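Local coordinates for protein PlaB phospholipase (Legionella pneumophila, PDB 6ZTI) that acts as a phospholipase of the alpha/beta-hydrolase class, whose activity is controlled by tetramerization mediated by NAD(H), a nucleotide it binds, at residues D164-W174 and Q382-T392; T226-L235 and V247-F258. All blocks are in the same frame, centred on the assembly; numbering follows the deposited sequence.

Interaction 1: residues D164-W174 and Q382-T392; sequences DWLELGSDMSW and QRNLNNRGKLT. With SND (thionicotinamide-adenine-dinucleotide), chain O.
The type II beta turn Glu167-Ser170, which links helix 160-166 to helix 171-180, docks on the connection between antiparallel strands 378-383 and 390-396, the hairpin whose Arg383 and Leu391 line a thio-NAD pocket. Asn384 is the central peg. With CG anti to the backbone N (chi1 -171°), its amide stacks on the Glu167 carboxylate, and ND2 gives Leu168 O an almost straight bond of 2.9 Å; Leu168 O lies in the amide plane of Asn384, while ND2 approaches from above the carbonyl plane. OD1 turns back to accept from Asn386 N, an Asx turn, and from Asn387 N, which extends it to an Asx motif. Glu167, extended beyond CG, takes the Leu385 N-H on OE2 (2.8 Å) from above the carboxylate plane; the same oxygen accepts from Gln140. A water joins Glu167 OE1 to Asp164 O, Asn384 ND2 and Asn386 ND2. Gly169 packs its CA against Lys390 CB, 3.9 Å away. Lys390, bent at chi2, chi3 and chi4, curls round to bring NZ 2.9 Å from Gly169 O, with the Trp174 ring obliquely alongside. Across the strand, SND O3B lies over one face of the Arg383 guanidinium, 3.3 Å from CZ. At the start of helix 171-180, Asn387 ND2 forks between the syn lone pairs of Asp171, 2.9 Å from OD1 and 3.1 Å from OD2.

Interaction 2: residues T226-L235 and V247-F258; sequences TNMNYSLLKL and VAKMTRTQPMAF
Thr253 plugs the bend where the 226-235 chain enters its strand: its CG2 methyl sits over one face of the Tyr230 ring, 3.6 Å from the ring centroid, while OG1 fills the hollow of the backbone beside it. There OG1 donates to Met228 O (2.8 Å) on a lone pair in the carbonyl plane and accepts the Tyr230 N-H. Placing OG1 between backbone N and carbonyl carbon (chi1 55°) puts it at the backbone of Met228 and Tyr230 while CG2 faces the ring.

Asn229 reaches across to the loop after strand 245-252 and clasps Met256 with both ends of its amide: OD1 receives Met256 N at 2.8 Å, and ND2 gives Met256 O a bond of the same length. Asn227 OD1 grips Asn229 from its own side, accepting from both N and ND2. The Asn227 amide in turn lies nearly parallel to the Phe258 ring, 13° between planes, with ND2 over the ring centre and bound to Asn450 O, while Thr226 OG1, hydrogen-bonded to Val223 O, meets the ring edge. The Met228 and Met256 side chains run side by side, SD of Met256 3.5 Å from Met228 CB.

Further along, Arg252 lays its aliphatic chain past Ser231 OG, with CG 3.2 Å away, and carries its guanidinium to Glu451. On that same face the Met250 CE methyl rests by Leu233 CB, and the small Ala248 receives Leu235 CD2. Paired backbone bonds at Leu232-Thr251 and Lys234-Lys249 close the strands, whose directions differ by 166°. This is an antiparallel beta hairpin, its 231-238 strand also bonded to strand 452-463, with segment 253-256 leading into strand 257-261, the outermost strand of the parallel alpha/beta-hydrolase sheet within this chain.

Going from the N terminus, the chain passes from helix 160-166 into helix 171-180 through 164-174, then strand 191-197 of the parallel sheet, before reaching 226-235. Interaction 2 closes a short loop there, a hairpin of the mixed sheet, and returns the chain to the parallel sheet through 257-261. Helices 286-296 and 300-320 and further strands follow before 382-392 comes back to 164-174, so interaction 1 closes a much longer loop with interaction 2 nested inside it. Both contacts reach the mixed sheet and tie it to the alpha/beta part of the chain. Helix 171-180, which begins in interaction 1, reaches Leu232 of interaction 2, Trp174 CZ2 packing 3.9 Å from Leu232 CD1.

Interaction 1: residues D164-W174 and Q382-T392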
loop_
_atom_site.group_PDB
_atom_site.type_symbol
_atom_site.label_atom_id
_atom_site.label_comp_id
_atom_site.label_asym_id
_atom_site.label_seq_id
_atom_site.Cartn_x
_atom_site.Cartn_y
_atom_site.Cartn_z
ATOM N N ASP B 164 -18.034 0.700 0.921
ATOM C CA ASP B 164 -17.515 1.720 0.015
ATOM C C ASP B 164 -18.593 2.731 -0.361
ATOM O O ASP B 164 -18.286 3.910 -0.584
ATOM C CB ASP B 164 -16.951 1.063 -1.241
ATOM C CG ASP B 164 -15.671 0.297 -0.983
ATOM O OD1 ASP B 164 -14.891 0.690 -0.091
ATOM O OD2 ASP B 164 -15.448 -0.701 -1.687
ATOM N N TRP B 165 -19.853 2.293 -0.443
ATOM C CA TRP B 165 -20.955 3.218 -0.708
ATOM C C TRP B 165 -21.229 4.088 0.511
ATOM O O TRP B 165 -21.371 5.310 0.401
ATOM C CB TRP B 165 -22.227 2.445 -1.111
ATOM C CG TRP B 165 -23.296 3.288 -1.801
ATOM C CD1 TRP B 165 -23.593 3.303 -3.142
ATOM C CD2 TRP B 165 -24.186 4.238 -1.193
ATOM N NE1 TRP B 165 -24.602 4.197 -3.397
ATOM C CE2 TRP B 165 -24.986 4.782 -2.221
ATOM C CE3 TRP B 165 -24.391 4.673 0.112
ATOM C CZ2 TRP B 165 -25.961 5.743 -1.982
ATOM C CZ3 TRP B 165 -25.365 5.641 0.353
ATOM C CH2 TRP B 165 -26.136 6.160 -0.690
ATOM N N LEU B 166 -21.304 3.471 1.688
ATOM C CA LEU B 166 -21.692 4.204 2.879
ATOM C C LEU B 166 -20.614 5.173 3.360
ATOM O O LEU B 166 -20.923 6.077 4.139
ATOM C CB LEU B 166 -22.041 3.216 3.984
ATOM C CG LEU B 166 -23.366 2.485 3.780
ATOM C CD1 LEU B 166 -23.413 1.219 4.626
ATOM C CD2 LEU B 166 -24.547 3.407 4.141
ATOM N N GLU B 167 -19.370 5.005 2.921
ATOM C CA GLU B 167 -18.274 5.839 3.399
ATOM C C GLU B 167 -18.550 7.303 3.090
ATOM O O GLU B 167 -18.917 7.654 1.967
ATOM C CB GLU B 167 -16.953 5.398 2.758
ATOM C CG GLU B 167 -15.692 6.024 3.399
ATOM C CD GLU B 167 -14.374 5.555 2.766
ATOM O OE1 GLU B 167 -14.399 4.765 1.796
ATOM O OE2 GLU B 167 -13.300 5.984 3.234
ATOM N N LEU B 168 -18.388 8.158 4.102
ATOM C CA LEU B 168 -18.493 9.591 3.877
ATOM C C LEU B 168 -17.620 9.985 2.694
ATOM O O LEU B 168 -16.500 9.495 2.541
ATOM C CB LEU B 168 -18.081 10.349 5.135
ATOM C CG LEU B 168 -18.984 10.147 6.360
ATOM C CD1 LEU B 168 -18.366 10.853 7.545
ATOM C CD2 LEU B 168 -20.376 10.667 6.144
ATOM N N GLY B 169 -18.158 10.844 1.833
ATOM C CA GLY B 169 -17.439 11.268 0.648
ATOM C C GLY B 169 -17.388 10.257 -0.475
ATOM O O GLY B 169 -16.655 10.473 -1.445
ATOM N N SER B 170 -18.145 9.170 -0.381
ATOM C CA SER B 170 -18.121 8.134 -1.404
ATOM C C SER B 170 -18.479 8.697 -2.774
ATOM O O SER B 170 -19.432 9.462 -2.920
ATOM C CB SER B 170 -19.110 7.031 -1.028
ATOM O OG SER B 170 -19.383 6.194 -2.121
ATOM N N ASP B 171 -17.734 8.278 -3.797
ATOM C CA ASP B 171 -18.101 8.665 -5.156
ATOM C C ASP B 171 -19.467 8.112 -5.546
ATOM O O ASP B 171 -20.191 8.740 -6.326
ATOM C CB ASP B 171 -17.033 8.198 -6.145
ATOM C CG ASP B 171 -15.743 9.035 -6.067
ATOM O OD1 ASP B 171 -15.825 10.262 -5.836
ATOM O OD2 ASP B 171 -14.642 8.463 -6.242
ATOM N N MET B 172 -19.853 6.956 -5.005
ATOM C CA MET B 172 -21.114 6.354 -5.424
ATOM C C MET B 172 -22.309 7.114 -4.853
ATOM O O MET B 172 -23.265 7.419 -5.580
ATOM C CB MET B 172 -21.155 4.884 -5.028
ATOM C CG MET B 172 -20.321 4.025 -5.936
ATOM S SD MET B 172 -20.307 2.298 -5.454
ATOM C CE MET B 172 -19.331 2.392 -3.957
ATOM N N SER B 173 -22.277 7.444 -3.558
ATOM C CA SER B 173 -23.392 8.195 -2.995
ATOM C C SER B 173 -23.457 9.610 -3.573
ATOM O O SER B 173 -24.553 10.147 -3.792
ATOM C CB SER B 173 -23.299 8.227 -1.472
ATOM O OG SER B 173 -22.205 9.004 -1.051
ATOM N N TRP B 174 -22.303 10.230 -3.850
ATOM C CA TRP B 174 -22.314 11.531 -4.519
ATOM C C TRP B 174 -23.075 11.457 -5.834
ATOM O O TRP B 174 -23.918 12.312 -6.131
ATOM C CB TRP B 174 -20.883 12.007 -4.775
ATOM C CG TRP B 174 -20.787 13.405 -5.383
ATOM C CD1 TRP B 174 -21.015 13.758 -6.682
ATOM C CD2 TRP B 174 -20.432 14.613 -4.702
ATOM N NE1 TRP B 174 -20.831 15.108 -6.850
ATOM C CE2 TRP B 174 -20.475 15.656 -5.649
ATOM C CE3 TRP B 174 -20.081 14.914 -3.383
ATOM C CZ2 TRP B 174 -20.180 16.971 -5.322
ATOM C CZ3 TRP B 174 -19.805 16.217 -3.060
ATOM C CH2 TRP B 174 -19.841 17.232 -4.029
ATOM N N GLN B 382 -13.424 13.801 8.103
ATOM C CA GLN B 382 -13.064 12.502 7.562
ATOM C C GLN B 382 -12.685 12.713 6.110
ATOM O O GLN B 382 -13.298 13.528 5.420
ATOM C CB GLN B 382 -14.223 11.490 7.678
ATOM C CG GLN B 382 -13.800 10.065 8.033
ATOM C CD GLN B 382 -14.958 9.053 8.108
ATOM O OE1 GLN B 382 -15.581 8.717 7.097
ATOM N NE2 GLN B 382 -15.215 8.537 9.311
ATOM N N ARG B 383 -11.665 12.000 5.654
ATOM C CA ARG B 383 -11.290 12.020 4.252
ATOM C C ARG B 383 -11.471 10.624 3.691
ATOM O O ARG B 383 -11.025 9.641 4.295
ATOM C CB ARG B 383 -9.846 12.489 4.024
ATOM C CG ARG B 383 -9.592 12.848 2.560
ATOM C CD ARG B 383 -8.189 13.399 2.325
ATOM N NE ARG B 383 -7.160 12.380 2.504
ATOM C CZ ARG B 383 -5.863 12.588 2.310
ATOM N NH1 ARG B 383 -5.433 13.783 1.929
ATOM N NH2 ARG B 383 -4.995 11.595 2.486
ATOM N N ASN B 384 -12.144 10.547 2.549
ATOM C CA ASN B 384 -12.467 9.263 1.949
ATOM C C ASN B 384 -11.187 8.530 1.559
ATOM O O ASN B 384 -10.253 9.114 0.997
ATOM C CB ASN B 384 -13.367 9.466 0.733
ATOM C CG ASN B 384 -13.919 8.153 0.185
ATOM O OD1 ASN B 384 -13.276 7.481 -0.614
ATOM N ND2 ASN B 384 -15.108 7.782 0.630
ATOM N N LEU B 385 -11.146 7.238 1.872
ATOM C CA LEU B 385 -9.950 6.447 1.616
ATOM C C LEU B 385 -9.807 6.039 0.159
ATOM O O LEU B 385 -8.689 5.747 -0.279
ATOM C CB LEU B 385 -9.956 5.193 2.496
ATOM C CG LEU B 385 -10.019 5.432 4.007
ATOM C CD1 LEU B 385 -9.954 4.095 4.760
ATOM C CD2 LEU B 385 -8.908 6.350 4.466
ATOM N N ASN B 386 -10.902 5.999 -0.597
ATOM C CA ASN B 386 -10.827 5.660 -2.013
ATOM C C ASN B 386 -10.595 6.880 -2.898
ATOM O O ASN B 386 -9.999 6.751 -3.971
ATOM C CB ASN B 386 -12.108 4.935 -2.432
ATOM C CG ASN B 386 -12.228 3.552 -1.805
ATOM O OD1 ASN B 386 -11.290 2.757 -1.849
ATOM N ND2 ASN B 386 -13.387 3.261 -1.223
ATOM N N ASN B 387 -11.037 8.063 -2.471
ATOM C CA ASN B 387 -10.877 9.296 -3.239
ATOM C C ASN B 387 -10.450 10.388 -2.266
ATOM O O ASN B 387 -11.281 10.902 -1.513
ATOM C CB ASN B 387 -12.178 9.671 -3.953
ATOM C CG ASN B 387 -12.030 10.883 -4.841
ATOM O OD1 ASN B 387 -11.054 11.635 -4.739
ATOM N ND2 ASN B 387 -13.006 11.088 -5.717
ATOM N N ARG B 388 -9.173 10.783 -2.302
ATOM C CA ARG B 388 -8.675 11.771 -1.351
ATOM C C ARG B 388 -9.126 13.188 -1.668
ATOM O O ARG B 388 -8.890 14.092 -0.857
ATOM C CB ARG B 388 -7.156 11.709 -1.296
ATOM C CG ARG B 388 -6.645 10.397 -0.731
ATOM C CD ARG B 388 -5.145 10.279 -0.891
ATOM N NE ARG B 388 -4.784 9.619 -2.144
ATOM C CZ ARG B 388 -3.547 9.538 -2.617
ATOM N NH1 ARG B 388 -2.539 10.088 -1.954
ATOM N NH2 ARG B 388 -3.320 8.912 -3.761
ATOM N N GLY B 389 -9.760 13.407 -2.808
ATOM C CA GLY B 389 -10.400 14.675 -3.065
ATOM C C GLY B 389 -11.760 14.805 -2.421
ATOM O O GLY B 389 -12.504 15.732 -2.741
ATOM N N LYS B 390 -12.138 13.870 -1.556
ATOM C CA LYS B 390 -13.436 13.899 -0.898
ATOM C C LYS B 390 -13.216 14.042 0.600
ATOM O O LYS B 390 -12.620 13.165 1.235
ATOM C CB LYS B 390 -14.250 12.650 -1.226
ATOM C CG LYS B 390 -14.455 12.442 -2.720
ATOM C CD LYS B 390 -15.172 13.590 -3.420
ATOM C CE LYS B 390 -16.598 13.724 -2.981
ATOM N NZ LYS B 390 -17.433 12.557 -3.380
ATOM N N LEU B 391 -13.704 15.143 1.156
ATOM C CA LEU B 391 -13.419 15.526 2.532
ATOM C C LEU B 391 -14.723 15.965 3.174
ATOM O O LEU B 391 -15.406 16.839 2.640
ATOM C CB LEU B 391 -12.371 16.650 2.570
ATOM C CG LEU B 391 -12.044 17.273 3.925
ATOM C CD1 LEU B 391 -11.284 16.278 4.784
ATOM C CD2 LEU B 391 -11.246 18.545 3.753
ATOM N N THR B 392 -15.079 15.359 4.306
ATOM C CA THR B 392 -16.347 15.645 4.964
ATOM C C THR B 392 -16.086 16.307 6.313
ATOM O O THR B 392 -15.402 15.736 7.168
ATOM C CB THR B 392 -17.174 14.361 5.121
ATOM O OG1 THR B 392 -17.496 13.828 3.823
ATOM C CG2 THR B 392 -18.450 14.642 5.843
HETATM P PA SND O . -7.334 13.267 10.148
HETATM O O1A SND O . -8.142 12.048 10.372
HETATM O O2A SND O . -7.772 14.493 10.933
HETATM O O5B SND O . -7.283 13.712 8.587
HETATM C C5B SND O . -7.199 12.673 7.592
HETATM C C4B SND O . -6.682 13.246 6.296
HETATM O O4B SND O . -7.545 14.321 5.859
HETATM C C3B SND O . -5.273 13.835 6.354
HETATM O O3B SND O . -4.562 13.544 5.155
HETATM C C2B SND O . -5.546 15.326 6.509
HETATM O O2B SND O . -4.489 16.146 6.031
HETATM C C1B SND O . -6.767 15.474 5.615
HETATM N N9A SND O . -7.574 16.645 5.921
HETATM C C8A SND O . -8.354 16.837 7.029
HETATM N N7A SND O . -8.855 18.046 7.128
HETATM C C5A SND O . -8.372 18.692 6.002
HETATM C C6A SND O . -8.488 20.019 5.552
HETATM N N6A SND O . -9.232 20.946 6.168
HETATM N N1A SND O . -7.826 20.359 4.429
HETATM C C2A SND O . -7.133 19.419 3.780
HETATM N N3A SND O . -6.966 18.132 4.096
HETATM C C4A SND O . -7.597 17.837 5.238
HETATM O O3 SND O . -5.814 12.995 10.517
HETATM P PN SND O . -4.409 13.743 10.366
HETATM O O1N SND O . -4.638 15.204 10.308
HETATM O O2N SND O . -3.670 13.091 9.263
HETATM O O5D SND O . -3.800 13.327 11.792
HETATM C C5D SND O . -3.058 12.095 11.951
HETATM C C4D SND O . -3.302 11.480 13.317
HETATM O O4D SND O . -3.107 12.473 14.354
HETATM C C3D SND O . -4.702 10.917 13.569
HETATM O O3D SND O . -4.630 9.840 14.510
HETATM C C2D SND O . -5.421 12.126 14.164
HETATM O O2D SND O . -6.559 11.761 14.934
HETATM C C1D SND O . -4.311 12.679 15.050
HETATM N N1N SND O . -4.502 14.177 15.250
HETATM C C2N SND O . -4.024 14.995 14.295
HETATM C C3N SND O . -4.111 16.362 14.448
HETATM C C7N SND O . -3.488 17.271 13.449
HETATM S S7N SND O . -2.503 18.520 13.931
HETATM N N7N SND O . -3.701 16.998 12.178
HETATM C C4N SND O . -4.705 16.867 15.600
HETATM C C5N SND O . -5.204 16.005 16.558
HETATM C C6N SND O . -5.097 14.648 16.364
HETATM O O HOH W 1 -15.891 5.162 -0.696
HETATM O O HOH W 2 -17.255 6.747 6.649
HETATM O O HOH W 3 -14.572 9.565 4.505
HETATM O O HOH W 4 -19.837 11.817 -1.421
HETATM O O HOH W 5 -17.250 12.237 -5.991
HETATM O O HOH W 6 -15.474 6.607 -3.160
#

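Interaction 2: residues T226-L235 and V247-F258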
loop_
_atom_site.group_PDB
_atom_site.type_symbol
_atom_site.label_atom_id
_atom_site.label_comp_id
_atom_site.label_asym_id
_atom_site.label_seq_id
_atom_site.Cartn_x
_atom_site.Cartn_y
_atom_site.Cartn_z
ATOM N N THR B 226 -29.206 12.112 7.105
ATOM C CA THR B 226 -30.443 11.465 6.680
ATOM C C THR B 226 -31.278 12.350 5.762
ATOM O O THR B 226 -32.097 11.834 4.994
ATOM C CB THR B 226 -31.330 11.069 7.872
ATOM O OG1 THR B 226 -31.893 12.239 8.487
ATOM C CG2 THR B 226 -30.579 10.271 8.909
ATOM N N ASN B 227 -31.090 13.660 5.834
ATOM C CA ASN B 227 -32.024 14.612 5.261
ATOM C C ASN B 227 -31.886 14.664 3.744
ATOM O O ASN B 227 -30.799 14.920 3.219
ATOM C CB ASN B 227 -31.775 15.990 5.862
ATOM C CG ASN B 227 -32.976 16.887 5.780
ATOM O OD1 ASN B 227 -33.872 16.685 4.967
ATOM N ND2 ASN B 227 -32.996 17.904 6.625
ATOM N N MET B 228 -32.995 14.462 3.041
ATOM C CA MET B 228 -32.983 14.613 1.589
ATOM C C MET B 228 -33.192 16.049 1.131
ATOM O O MET B 228 -33.281 16.289 -0.076
ATOM C CB MET B 228 -34.043 13.707 0.972
ATOM C CG MET B 228 -33.664 12.259 1.063
ATOM S SD MET B 228 -32.190 11.848 0.125
ATOM C CE MET B 228 -32.732 12.302 -1.526
ATOM N N ASN B 229 -33.284 16.998 2.057
ATOM C CA ASN B 229 -33.262 18.424 1.744
ATOM C C ASN B 229 -31.805 18.853 1.831
ATOM O O ASN B 229 -31.253 18.974 2.926
ATOM C CB ASN B 229 -34.132 19.224 2.716
ATOM C CG ASN B 229 -35.598 18.803 2.691
ATOM O OD1 ASN B 229 -36.306 19.016 1.705
ATOM N ND2 ASN B 229 -36.061 18.230 3.783
ATOM N N TYR B 230 -31.154 19.032 0.681
ATOM C CA TYR B 230 -29.756 19.440 0.657
ATOM C C TYR B 230 -29.501 20.249 -0.607
ATOM O O TYR B 230 -30.299 20.243 -1.547
ATOM C CB TYR B 230 -28.807 18.238 0.714
ATOM C CG TYR B 230 -29.060 17.200 -0.368
ATOM C CD1 TYR B 230 -29.989 16.194 -0.167
ATOM C CD2 TYR B 230 -28.371 17.215 -1.578
ATOM C CE1 TYR B 230 -30.237 15.242 -1.124
ATOM C CE2 TYR B 230 -28.614 16.241 -2.552
ATOM C CZ TYR B 230 -29.559 15.263 -2.307
ATOM O OH TYR B 230 -29.864 14.292 -3.226
ATOM N N SER B 231 -28.349 20.907 -0.637
ATOM C CA SER B 231 -27.930 21.708 -1.777
ATOM C C SER B 231 -26.594 21.216 -2.300
ATOM O O SER B 231 -25.787 20.658 -1.556
ATOM C CB SER B 231 -27.804 23.167 -1.402
ATOM O OG SER B 231 -29.085 23.739 -1.173
ATOM N N LEU B 232 -26.375 21.438 -3.592
ATOM C CA LEU B 232 -25.084 21.260 -4.237
ATOM C C LEU B 232 -24.598 22.637 -4.675
ATOM O O LEU B 232 -25.255 23.298 -5.486
ATOM C CB LEU B 232 -25.191 20.314 -5.433
ATOM C CG LEU B 232 -23.991 20.290 -6.375
ATOM C CD1 LEU B 232 -22.739 19.898 -5.632
ATOM C CD2 LEU B 232 -24.239 19.338 -7.532
ATOM N N LEU B 233 -23.466 23.068 -4.126
ATOM C CA LEU B 233 -22.849 24.351 -4.438
ATOM C C LEU B 233 -21.640 24.074 -5.308
ATOM O O LEU B 233 -20.734 23.334 -4.903
ATOM C CB LEU B 233 -22.446 25.093 -3.168
ATOM C CG LEU B 233 -21.527 26.319 -3.283
ATOM C CD1 LEU B 233 -22.226 27.502 -3.927
ATOM C CD2 LEU B 233 -21.052 26.708 -1.915
ATOM N N LYS B 234 -21.643 24.643 -6.509
ATOM C CA LYS B 234 -20.519 24.548 -7.427
ATOM C C LYS B 234 -19.766 25.872 -7.424
ATOM O O LYS B 234 -20.353 26.927 -7.703
ATOM C CB LYS B 234 -20.984 24.219 -8.842
ATOM C CG LYS B 234 -21.600 22.855 -9.019
ATOM C CD LYS B 234 -21.950 22.644 -10.494
ATOM C CE LYS B 234 -22.683 21.333 -10.736
ATOM N NZ LYS B 234 -21.815 20.145 -10.495
ATOM N N LEU B 235 -18.473 25.805 -7.115
ATOM C CA LEU B 235 -17.561 26.947 -7.133
ATOM C C LEU B 235 -16.496 26.671 -8.178
ATOM O O LEU B 235 -15.664 25.772 -7.999
ATOM C CB LEU B 235 -16.905 27.174 -5.775
ATOM C CG LEU B 235 -17.823 27.269 -4.563
ATOM C CD1 LEU B 235 -16.976 27.439 -3.305
ATOM C CD2 LEU B 235 -18.811 28.413 -4.734
ATOM N N VAL B 247 -17.003 31.682 -9.749
ATOM C CA VAL B 247 -18.400 31.666 -10.158
ATOM C C VAL B 247 -19.107 30.619 -9.309
ATOM O O VAL B 247 -18.630 29.485 -9.180
ATOM C CB VAL B 247 -18.526 31.368 -11.656
ATOM C CG1 VAL B 247 -19.993 31.279 -12.084
ATOM C CG2 VAL B 247 -17.790 32.437 -12.452
ATOM N N ALA B 248 -20.210 31.009 -8.689
ATOM C CA ALA B 248 -20.951 30.133 -7.802
ATOM C C ALA B 248 -22.314 29.809 -8.395
ATOM O O ALA B 248 -22.980 30.670 -8.984
ATOM C CB ALA B 248 -21.118 30.769 -6.422
ATOM N N LYS B 249 -22.716 28.556 -8.244
ATOM C CA LYS B 249 -24.039 28.108 -8.643
ATOM C C LYS B 249 -24.522 27.138 -7.585
ATOM O O LYS B 249 -23.799 26.203 -7.242
ATOM C CB LYS B 249 -24.028 27.421 -10.010
ATOM C CG LYS B 249 -25.293 26.591 -10.280
ATOM C CD LYS B 249 -25.550 26.439 -11.770
ATOM C CE LYS B 249 -26.693 25.471 -12.048
ATOM N NZ LYS B 249 -26.675 24.973 -13.457
ATOM N N MET B 250 -25.730 27.350 -7.070
ATOM C CA MET B 250 -26.291 26.471 -6.058
ATOM C C MET B 250 -27.585 25.873 -6.580
ATOM O O MET B 250 -28.416 26.577 -7.163
ATOM C CB MET B 250 -26.535 27.215 -4.747
ATOM C CG MET B 250 -27.064 26.324 -3.627
ATOM S SD MET B 250 -27.258 27.201 -2.065
ATOM C CE MET B 250 -25.598 27.125 -1.420
ATOM N N THR B 251 -27.734 24.572 -6.391
ATOM C CA THR B 251 -28.955 23.868 -6.744
ATOM C C THR B 251 -29.400 23.081 -5.524
ATOM O O THR B 251 -28.579 22.611 -4.729
ATOM C CB THR B 251 -28.770 22.939 -7.952
ATOM O OG1 THR B 251 -27.777 21.958 -7.660
ATOM C CG2 THR B 251 -28.332 23.727 -9.181
ATOM N N ARG B 252 -30.706 22.973 -5.360
ATOM C CA ARG B 252 -31.279 22.360 -4.178
ATOM C C ARG B 252 -32.323 21.329 -4.583
ATOM O O ARG B 252 -33.009 21.479 -5.599
ATOM C CB ARG B 252 -31.891 23.445 -3.279
ATOM C CG ARG B 252 -32.109 23.015 -1.888
ATOM C CD ARG B 252 -32.561 24.156 -1.019
ATOM N NE ARG B 252 -33.196 23.636 0.180
ATOM C CZ ARG B 252 -32.551 23.253 1.274
ATOM N NH1 ARG B 252 -31.233 23.348 1.356
ATOM N NH2 ARG B 252 -33.242 22.783 2.301
ATOM N N THR B 253 -32.432 20.274 -3.782
ATOM C CA THR B 253 -33.475 19.287 -3.989
ATOM C C THR B 253 -34.840 19.915 -3.731
ATOM O O THR B 253 -34.957 20.945 -3.067
ATOM C CB THR B 253 -33.291 18.100 -3.047
ATOM O OG1 THR B 253 -33.231 18.581 -1.697
ATOM C CG2 THR B 253 -32.028 17.350 -3.349
ATOM N N GLN B 254 -35.879 19.270 -4.249
ATOM C CA GLN B 254 -37.231 19.671 -3.922
ATOM C C GLN B 254 -37.501 19.370 -2.454
ATOM O O GLN B 254 -36.866 18.494 -1.870
ATOM C CB GLN B 254 -38.230 18.938 -4.809
ATOM C CG GLN B 254 -38.121 19.318 -6.272
ATOM C CD GLN B 254 -38.443 20.778 -6.504
ATOM O OE1 GLN B 254 -37.615 21.545 -7.005
ATOM N NE2 GLN B 254 -39.652 21.171 -6.135
ATOM N N PRO B 255 -38.427 20.092 -1.832
ATOM C CA PRO B 255 -38.731 19.833 -0.422
ATOM C C PRO B 255 -39.165 18.393 -0.201
ATOM O O PRO B 255 -39.979 17.843 -0.948
ATOM C CB PRO B 255 -39.879 20.808 -0.122
ATOM C CG PRO B 255 -39.784 21.868 -1.168
ATOM C CD PRO B 255 -39.266 21.171 -2.389
ATOM N N MET B 256 -38.639 17.790 0.859
ATOM C CA MET B 256 -39.088 16.480 1.305
ATOM C C MET B 256 -39.407 16.528 2.792
ATOM O O MET B 256 -38.672 17.137 3.577
ATOM C CB MET B 256 -38.023 15.401 1.038
ATOM C CG MET B 256 -38.510 13.978 1.331
ATOM S SD MET B 256 -37.359 12.630 0.902
ATOM C CE MET B 256 -37.242 12.846 -0.878
ATOM N N ALA B 257 -40.502 15.872 3.170
ATOM C CA ALA B 257 -40.867 15.748 4.573
ATOM C C ALA B 257 -39.687 15.229 5.387
ATOM O O ALA B 257 -38.973 14.316 4.968
ATOM C CB ALA B 257 -42.063 14.799 4.716
ATOM N N PHE B 258 -39.479 15.828 6.556
ATOM C CA PHE B 258 -38.319 15.518 7.381
ATOM C C PHE B 258 -38.690 15.730 8.833
ATOM O O PHE B 258 -39.069 16.837 9.225
ATOM C CB PHE B 258 -37.115 16.391 7.000
ATOM C CG PHE B 258 -35.914 16.188 7.880
ATOM C CD1 PHE B 258 -35.212 15.003 7.839
ATOM C CD2 PHE B 258 -35.493 17.181 8.755
ATOM C CE1 PHE B 258 -34.121 14.801 8.647
ATOM C CE2 PHE B 258 -34.407 16.988 9.554
ATOM C CZ PHE B 258 -33.715 15.790 9.501
HETATM O O HOH W 7 -35.719 14.987 4.162
HETATM O O HOH W 8 -35.563 16.151 -1.572
HETATM O O HOH W 9 -35.265 20.737 -0.225
HETATM O O HOH W 10 -25.013 23.580 -8.456
#